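Local coordinates for esterase family protein (Staphylococcus aureus, PDB 7L0A) that probably hydrolyses S-formylglutathione to formate and glutathione, as a serine esterase of the esterase D family with an alpha/beta-hydrolase fold, at residues Leu205-Tyr216 with Val231-His242. Sequence-based numbering, arbitrary orientation.
Sequences LLIMCGKQDFLY and VPYQFEDGPGDH
Phe214 lays its CE1 edge over the face of the His242 imidazole, 3.7 Å from ND1, in an edge-to-face pair beyond the C-terminal strand ends of an alpha/beta-hydrolase sheet. Strands 205-210 and 234-238, joined through helix 216-228 as a beta-alpha-beta unit, run parallel at 18°, with 234-238 at one edge of the chain's sheet. Ile207 is bonded twice to the neighbouring strand, its N donating to Gln234 O (2.8 Å) and its O accepting from Glu236 N. On the helix 216-228 face, Ile207 CG2 meets the edge of the Phe235 ring at CD1 (3.8 Å). On the other face, Met208 CE lies against Glu236, whose OE1 is salt-bridged to Arg253 of helix 244-259. Tyr216 OH donates to the anti side of Asp237 OD2 (2.6 Å). Beyond the strands, Gln212 bends at chi2 (75°) so that OE1 takes Gly240 N at 2.8 Å, while its own N donates to Gly240 O. The loops after the two strands bring together Asp213 and His242, predicted to form the charge relay with Ser129. Leu215 N donates to the anti side of Asp213 OD1, a capping bond that helps fix the carboxylate, and His242 ND1 donates to the syn side of Asp213 OD2 at 2.9 Å, with a weaker bond to OD1, the carboxylate turned 75° from the imidazole plane.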
ATOM      1  N   LEU B 205     -13.887 -18.848 -17.880  1.00 17.04           N
ATOM      2  CA  LEU B 205     -14.091 -19.481 -16.588  1.00 17.75           C
ATOM      3  C   LEU B 205     -13.206 -20.705 -16.408  1.00 19.27           C
ATOM      4  O   LEU B 205     -13.197 -21.610 -17.261  1.00 21.89           O
ATOM      5  CB  LEU B 205     -15.553 -19.899 -16.440  1.00 19.73           C
ATOM      6  CG  LEU B 205     -16.576 -18.782 -16.367  1.00 22.28           C
ATOM      7  CD1 LEU B 205     -17.978 -19.402 -16.435  1.00 18.97           C
ATOM      8  CD2 LEU B 205     -16.407 -17.983 -15.093  1.00 25.45           C
ATOM      9  N   LEU B 206     -12.489 -20.743 -15.279  1.00 16.89           N
ATOM     10  CA  LEU B 206     -11.808 -21.941 -14.801  1.00 21.03           C
ATOM     11  C   LEU B 206     -12.412 -22.246 -13.438  1.00 17.12           C
ATOM     12  O   LEU B 206     -12.250 -21.463 -12.494  1.00 19.42           O
ATOM     13  CB  LEU B 206     -10.291 -21.743 -14.727  1.00 16.92           C
ATOM     14  CG  LEU B 206      -9.572 -22.889 -14.036  1.00 20.15           C
ATOM     15  CD1 LEU B 206      -9.711 -24.184 -14.774  1.00 23.73           C
ATOM     16  CD2 LEU B 206      -8.099 -22.499 -13.860  1.00 23.10           C
ATOM     17  N   ILE B 207     -13.156 -23.346 -13.348  1.00 17.25           N
ATOM     18  CA  ILE B 207     -13.844 -23.731 -12.122  1.00 16.35           C
ATOM     19  C   ILE B 207     -13.149 -24.950 -11.556  1.00 18.84           C
ATOM     20  O   ILE B 207     -12.910 -25.921 -12.275  1.00 18.04           O
ATOM     21  CB  ILE B 207     -15.342 -24.004 -12.390  1.00 17.45           C
ATOM     22  CG1 ILE B 207     -15.985 -22.747 -12.972  1.00 15.80           C
ATOM     23  CG2 ILE B 207     -16.029 -24.503 -11.137  1.00 17.91           C
ATOM     24  CD1 ILE B 207     -17.393 -22.955 -13.505  1.00 18.39           C
ATOM     25  N   MET B 208     -12.801 -24.906 -10.272  1.00 18.73           N
ATOM     26  CA  MET B 208     -12.029 -25.987  -9.657  1.00 16.59           C
ATOM     27  C   MET B 208     -12.666 -26.376  -8.329  1.00 17.67           C
ATOM     28  O   MET B 208     -13.159 -25.524  -7.579  1.00 19.76           O
ATOM     29  CB  MET B 208     -10.550 -25.591  -9.443  1.00 18.47           C
ATOM     30  CG  MET B 208      -9.966 -24.763 -10.567  1.00 19.70           C
ATOM     31  SD  MET B 208      -8.177 -24.409 -10.332  1.00 28.02           S
ATOM     32  CE  MET B 208      -7.526 -26.007 -10.721  1.00 32.41           C
ATOM     33  N   CYS B 209     -12.662 -27.670  -8.045  1.00 17.99           N
ATOM     34  CA  CYS B 209     -13.114 -28.167  -6.753  1.00 17.01           C
ATOM     35  C   CYS B 209     -12.473 -29.522  -6.491  1.00 18.82           C
ATOM     36  O   CYS B 209     -12.316 -30.328  -7.409  1.00 25.21           O
ATOM     37  CB  CYS B 209     -14.656 -28.272  -6.738  1.00 17.60           C
ATOM     38  SG  CYS B 209     -15.394 -28.528  -5.138  1.00 20.35           S
ATOM     39  N   GLY B 210     -12.143 -29.786  -5.243  1.00 20.91           N
ATOM     40  CA  GLY B 210     -11.656 -31.095  -4.874  1.00 23.87           C
ATOM     41  C   GLY B 210     -12.792 -32.086  -4.702  1.00 21.59           C
ATOM     42  O   GLY B 210     -13.876 -31.748  -4.230  1.00 21.10           O
ATOM     43  N   LYS B 211     -12.496 -33.350  -5.007  1.00 19.15           N
ATOM     44  CA  LYS B 211     -13.528 -34.382  -5.023  1.00 21.44           C
ATOM     45  C   LYS B 211     -14.071 -34.728  -3.641  1.00 24.35           C
ATOM     46  O   LYS B 211     -15.162 -35.296  -3.550  1.00 26.84           O
ATOM     47  CB  LYS B 211     -12.997 -35.644  -5.705  1.00 25.71           C
ATOM     48  CG  LYS B 211     -12.754 -35.452  -7.194  1.00 30.99           C
ATOM     49  CD  LYS B 211     -12.204 -36.710  -7.844  1.00 37.65           C
ATOM     50  CE  LYS B 211     -12.162 -36.548  -9.353  1.00 39.89           C
ATOM     51  NZ  LYS B 211     -11.671 -37.781 -10.017  1.00 51.55           N
ATOM     52  N   GLN B 212     -13.358 -34.396  -2.567  1.00 20.89           N
ATOM     53  CA  GLN B 212     -13.830 -34.666  -1.213  1.00 24.34           C
ATOM     54  C   GLN B 212     -14.574 -33.482  -0.596  1.00 27.58           C
ATOM     55  O   GLN B 212     -15.049 -33.589   0.537  1.00 24.81           O
ATOM     56  CB  GLN B 212     -12.641 -35.086  -0.330  1.00 27.81           C
ATOM     57  CG  GLN B 212     -12.123 -36.500  -0.642  1.00 29.50           C
ATOM     58  CD  GLN B 212     -11.317 -36.589  -1.930  1.00 26.29           C
ATOM     59  OE1 GLN B 212     -10.339 -35.862  -2.122  1.00 32.39           O
ATOM     60  NE2 GLN B 212     -11.713 -37.508  -2.815  1.00 34.36           N
ATOM     61  N   ASP B 213     -14.667 -32.359  -1.294  1.00 23.08           N
ATOM     62  CA  ASP B 213     -15.306 -31.160  -0.763  1.00 20.06           C
ATOM     63  C   ASP B 213     -16.803 -31.383  -0.592  1.00 20.98           C
ATOM     64  O   ASP B 213     -17.441 -32.001  -1.434  1.00 22.80           O
ATOM     65  CB  ASP B 213     -15.039 -30.016  -1.734  1.00 17.17           C
ATOM     66  CG  ASP B 213     -15.179 -28.670  -1.118  1.00 19.32           C
ATOM     67  OD1 ASP B 213     -16.279 -28.340  -0.636  1.00 23.20           O
ATOM     68  OD2 ASP B 213     -14.195 -27.908  -1.143  1.00 20.26           O
ATOM     69  N   PHE B 214     -17.366 -30.875   0.512  1.00 21.89           N
ATOM     70  CA  PHE B 214     -18.810 -30.997   0.703  1.00 19.00           C
ATOM     71  C   PHE B 214     -19.598 -30.274  -0.378  1.00 19.69           C
ATOM     72  O   PHE B 214     -20.796 -30.568  -0.554  1.00 23.19           O
ATOM     73  CB  PHE B 214     -19.207 -30.519   2.108  1.00 21.05           C
ATOM     74  CG  PHE B 214     -19.193 -29.025   2.310  1.00 21.68           C
ATOM     75  CD1 PHE B 214     -18.024 -28.367   2.618  1.00 25.95           C
ATOM     76  CD2 PHE B 214     -20.363 -28.292   2.250  1.00 22.91           C
ATOM     77  CE1 PHE B 214     -18.016 -27.006   2.844  1.00 32.18           C
ATOM     78  CE2 PHE B 214     -20.363 -26.928   2.469  1.00 28.21           C
ATOM     79  CZ  PHE B 214     -19.199 -26.286   2.763  1.00 25.88           C
ATOM     80  N   LEU B 215     -18.968 -29.367  -1.125  1.00 19.43           N
ATOM     81  CA  LEU B 215     -19.623 -28.632  -2.202  1.00 18.88           C
ATOM     82  C   LEU B 215     -19.390 -29.244  -3.580  1.00 23.64           C
ATOM     83  O   LEU B 215     -19.861 -28.689  -4.577  1.00 22.65           O
ATOM     84  CB  LEU B 215     -19.148 -27.176  -2.208  1.00 19.50           C
ATOM     85  CG  LEU B 215     -19.447 -26.342  -0.959  1.00 19.12           C
ATOM     86  CD1 LEU B 215     -18.820 -24.990  -1.017  1.00 19.15           C
ATOM     87  CD2 LEU B 215     -20.978 -26.240  -0.779  1.00 22.96           C
ATOM     88  N   TYR B 216     -18.719 -30.390  -3.662  1.00 19.07           N
ATOM     89  CA  TYR B 216     -18.314 -30.924  -4.956  1.00 19.09           C
ATOM     90  C   TYR B 216     -19.515 -31.234  -5.843  1.00 27.06           C
ATOM     91  O   TYR B 216     -19.522 -30.893  -7.033  1.00 21.13           O
ATOM     92  CB  TYR B 216     -17.468 -32.184  -4.759  1.00 22.49           C
ATOM     93  CG  TYR B 216     -17.008 -32.837  -6.032  1.00 22.11           C
ATOM     94  CD1 TYR B 216     -16.131 -32.189  -6.896  1.00 24.51           C
ATOM     95  CD2 TYR B 216     -17.396 -34.124  -6.348  1.00 23.89           C
ATOM     96  CE1 TYR B 216     -15.687 -32.804  -8.061  1.00 22.50           C
ATOM     97  CE2 TYR B 216     -16.946 -34.744  -7.506  1.00 25.01           C
ATOM     98  CZ  TYR B 216     -16.117 -34.079  -8.366  1.00 23.60           C
ATOM     99  OH  TYR B 216     -15.687 -34.718  -9.523  1.00 25.83           O
ATOM    100  N   VAL B 231     -22.543 -22.090 -22.053  1.00 20.59           N
ATOM    101  CA  VAL B 231     -21.585 -21.140 -21.533  1.00 20.14           C
ATOM    102  C   VAL B 231     -20.235 -21.847 -21.434  1.00 23.61           C
ATOM    103  O   VAL B 231     -20.161 -22.888 -20.765  1.00 23.13           O
ATOM    104  CB  VAL B 231     -22.011 -20.588 -20.173  1.00 23.55           C
ATOM    105  CG1 VAL B 231     -20.945 -19.698 -19.575  1.00 22.29           C
ATOM    106  CG2 VAL B 231     -23.310 -19.803 -20.318  1.00 27.46           C
ATOM    107  N   PRO B 232     -19.194 -21.356 -22.074  1.00 22.31           N
ATOM    108  CA  PRO B 232     -17.919 -22.085 -22.049  1.00 22.09           C
ATOM    109  C   PRO B 232     -17.250 -22.028 -20.688  1.00 19.89           C
ATOM    110  O   PRO B 232     -17.368 -21.051 -19.941  1.00 24.20           O
ATOM    111  CB  PRO B 232     -17.094 -21.389 -23.140  1.00 21.87           C
ATOM    112  CG  PRO B 232     -17.676 -20.062 -23.309  1.00 25.40           C
ATOM    113  CD  PRO B 232     -19.162 -20.170 -22.957  1.00 18.92           C
ATOM    114  N   TYR B 233     -16.551 -23.118 -20.356  1.00 20.72           N
ATOM    115  CA  TYR B 233     -15.781 -23.151 -19.133  1.00 20.84           C
ATOM    116  C   TYR B 233     -14.773 -24.285 -19.211  1.00 22.46           C
ATOM    117  O   TYR B 233     -14.889 -25.185 -20.053  1.00 22.66           O
ATOM    118  CB  TYR B 233     -16.669 -23.358 -17.900  1.00 18.44           C
ATOM    119  CG  TYR B 233     -17.324 -24.725 -17.934  1.00 16.59           C
ATOM    120  CD1 TYR B 233     -18.493 -24.932 -18.644  1.00 18.80           C
ATOM    121  CD2 TYR B 233     -16.759 -25.817 -17.277  1.00 22.94           C
ATOM    122  CE1 TYR B 233     -19.066 -26.167 -18.701  1.00 20.49           C
ATOM    123  CE2 TYR B 233     -17.349 -27.057 -17.333  1.00 24.88           C
ATOM    124  CZ  TYR B 233     -18.511 -27.226 -18.057  1.00 22.45           C
ATOM    125  OH  TYR B 233     -19.129 -28.472 -18.127  1.00 24.48           O
ATOM    126  N   GLN B 234     -13.798 -24.228 -18.316  1.00 18.62           N
ATOM    127  CA  GLN B 234     -12.933 -25.355 -17.999  1.00 22.51           C
ATOM    128  C   GLN B 234     -13.186 -25.757 -16.562  1.00 20.36           C
ATOM    129  O   GLN B 234     -13.306 -24.892 -15.686  1.00 24.26           O
ATOM    130  CB  GLN B 234     -11.459 -24.999 -18.175  1.00 24.65           C
ATOM    131  CG  GLN B 234     -11.095 -24.782 -19.616  1.00 38.40           C
ATOM    132  CD  GLN B 234      -9.711 -24.214 -19.767  1.00 44.44           C
ATOM    133  OE1 GLN B 234      -9.551 -23.063 -20.173  1.00 31.01           O
ATOM    134  NE2 GLN B 234      -8.700 -25.005 -19.425  1.00 41.65           N
ATOM    135  N   PHE B 235     -13.277 -27.061 -16.318  1.00 19.41           N
ATOM    136  CA  PHE B 235     -13.409 -27.580 -14.963  1.00 20.96           C
ATOM    137  C   PHE B 235     -12.272 -28.531 -14.641  1.00 23.21           C
ATOM    138  O   PHE B 235     -11.980 -29.440 -15.421  1.00 25.39           O
ATOM    139  CB  PHE B 235     -14.729 -28.316 -14.782  1.00 21.78           C
ATOM    140  CG  PHE B 235     -14.939 -28.863 -13.405  1.00 23.68           C
ATOM    141  CD1 PHE B 235     -15.273 -28.027 -12.368  1.00 20.12           C
ATOM    142  CD2 PHE B 235     -14.851 -30.216 -13.157  1.00 23.67           C
ATOM    143  CE1 PHE B 235     -15.498 -28.524 -11.082  1.00 20.64           C
ATOM    144  CE2 PHE B 235     -15.095 -30.720 -11.885  1.00 22.56           C
ATOM    145  CZ  PHE B 235     -15.419 -29.873 -10.851  1.00 21.99           C
ATOM    146  N   GLU B 236     -11.646 -28.334 -13.484  1.00 19.59           N
ATOM    147  CA  GLU B 236     -10.533 -29.176 -13.048  1.00 21.21           C
ATOM    148  C   GLU B 236     -10.833 -29.657 -11.639  1.00 23.55           C
ATOM    149  O   GLU B 236     -11.163 -28.856 -10.758  1.00 24.97           O
ATOM    150  CB  GLU B 236      -9.216 -28.417 -13.152  1.00 25.63           C
ATOM    151  CG  GLU B 236      -8.846 -28.206 -14.615  1.00 28.14           C
ATOM    152  CD  GLU B 236      -7.572 -27.440 -14.863  1.00 41.88           C
ATOM    153  OE1 GLU B 236      -6.713 -27.369 -13.962  1.00 33.42           O
ATOM    154  OE2 GLU B 236      -7.429 -26.919 -15.990  1.00 38.85           O
ATOM    155  N   ASP B 237     -10.811 -30.967 -11.458  1.00 24.77           N
ATOM    156  CA  ASP B 237     -10.997 -31.555 -10.149  1.00 21.81           C
ATOM    157  C   ASP B 237      -9.868 -32.535  -9.910  1.00 35.21           C
ATOM    158  O   ASP B 237      -8.970 -32.715 -10.741  1.00 33.15           O
ATOM    159  CB  ASP B 237     -12.382 -32.208 -10.006  1.00 32.64           C
ATOM    160  CG  ASP B 237     -12.618 -33.336 -10.999  1.00 42.14           C
ATOM    161  OD1 ASP B 237     -11.670 -33.711 -11.723  1.00 37.41           O
ATOM    162  OD2 ASP B 237     -13.767 -33.836 -11.044  1.00 34.08           O
ATOM    163  N   GLY B 238      -9.913 -33.160  -8.760  1.00 32.33           N
ATOM    164  CA  GLY B 238      -8.852 -34.024  -8.324  1.00 32.27           C
ATOM    165  C   GLY B 238      -9.068 -34.259  -6.853  1.00 32.14           C
ATOM    166  O   GLY B 238     -10.037 -33.775  -6.257  1.00 27.67           O
ATOM    167  N   PRO B 239      -8.178 -35.025  -6.236  1.00 29.98           N
ATOM    168  CA  PRO B 239      -8.259 -35.193  -4.785  1.00 28.29           C
ATOM    169  C   PRO B 239      -8.107 -33.839  -4.113  1.00 23.83           C
ATOM    170  O   PRO B 239      -7.327 -32.984  -4.549  1.00 28.10           O
ATOM    171  CB  PRO B 239      -7.099 -36.140  -4.475  1.00 29.83           C
ATOM    172  CG  PRO B 239      -6.176 -35.975  -5.630  1.00 34.93           C
ATOM    173  CD  PRO B 239      -7.015 -35.713  -6.821  1.00 33.93           C
ATOM    174  N   GLY B 240      -8.837 -33.650  -3.061  1.00 24.91           N
ATOM    175  CA  GLY B 240      -8.750 -32.410  -2.305  1.00 23.89           C
ATOM    176  C   GLY B 240     -10.057 -32.160  -1.584  1.00 23.38           C
ATOM    177  O   GLY B 240     -11.134 -32.588  -1.950  1.00 22.35           O
ATOM    178  N   ASP B 241      -9.939 -31.406  -0.497  1.00 24.64           N
ATOM    179  CA  ASP B 241     -11.048 -31.079   0.372  1.00 23.01           C
ATOM    180  C   ASP B 241     -11.156 -29.560   0.473  1.00 17.39           C
ATOM    181  O   ASP B 241     -10.486 -28.816  -0.245  1.00 19.53           O
ATOM    182  CB  ASP B 241     -10.833 -31.732   1.737  1.00 27.54           C
ATOM    183  CG  ASP B 241     -12.122 -32.145   2.394  1.00 36.26           C
ATOM    184  OD1 ASP B 241     -13.127 -31.420   2.254  1.00 28.66           O
ATOM    185  OD2 ASP B 241     -12.131 -33.197   3.067  1.00 39.66           O
ATOM    186  N   HIS B 242     -12.012 -29.109   1.394  1.00 18.79           N
ATOM    187  CA  HIS B 242     -12.351 -27.699   1.567  1.00 21.12           C
ATOM    188  C   HIS B 242     -11.343 -27.032   2.510  1.00 19.64           C
ATOM    189  O   HIS B 242     -11.637 -26.670   3.644  1.00 19.94           O
ATOM    190  CB  HIS B 242     -13.787 -27.597   2.094  1.00 21.12           C
ATOM    191  CG  HIS B 242     -14.419 -26.260   1.916  1.00 17.65           C
ATOM    192  ND1 HIS B 242     -15.122 -25.927   0.784  1.00 22.91           N
ATOM    193  CD2 HIS B 242     -14.462 -25.176   2.725  1.00 19.20           C
ATOM    194  CE1 HIS B 242     -15.567 -24.689   0.902  1.00 23.77           C
ATOM    195  NE2 HIS B 242     -15.168 -24.206   2.063  1.00 21.91           N
TER
HETATM  196  O   HOH W   1     -11.962 -21.468 -19.874  1.00 30.38           O
HETATM  197  O   HOH W   2     -15.041 -19.889 -20.484  1.00 35.10           O
HETATM  198  O   HOH W   3     -12.272 -28.298  -2.667  1.00 21.45           O
HETATM  199  O   HOH W   4     -15.663 -30.988   2.954  1.00 28.19           O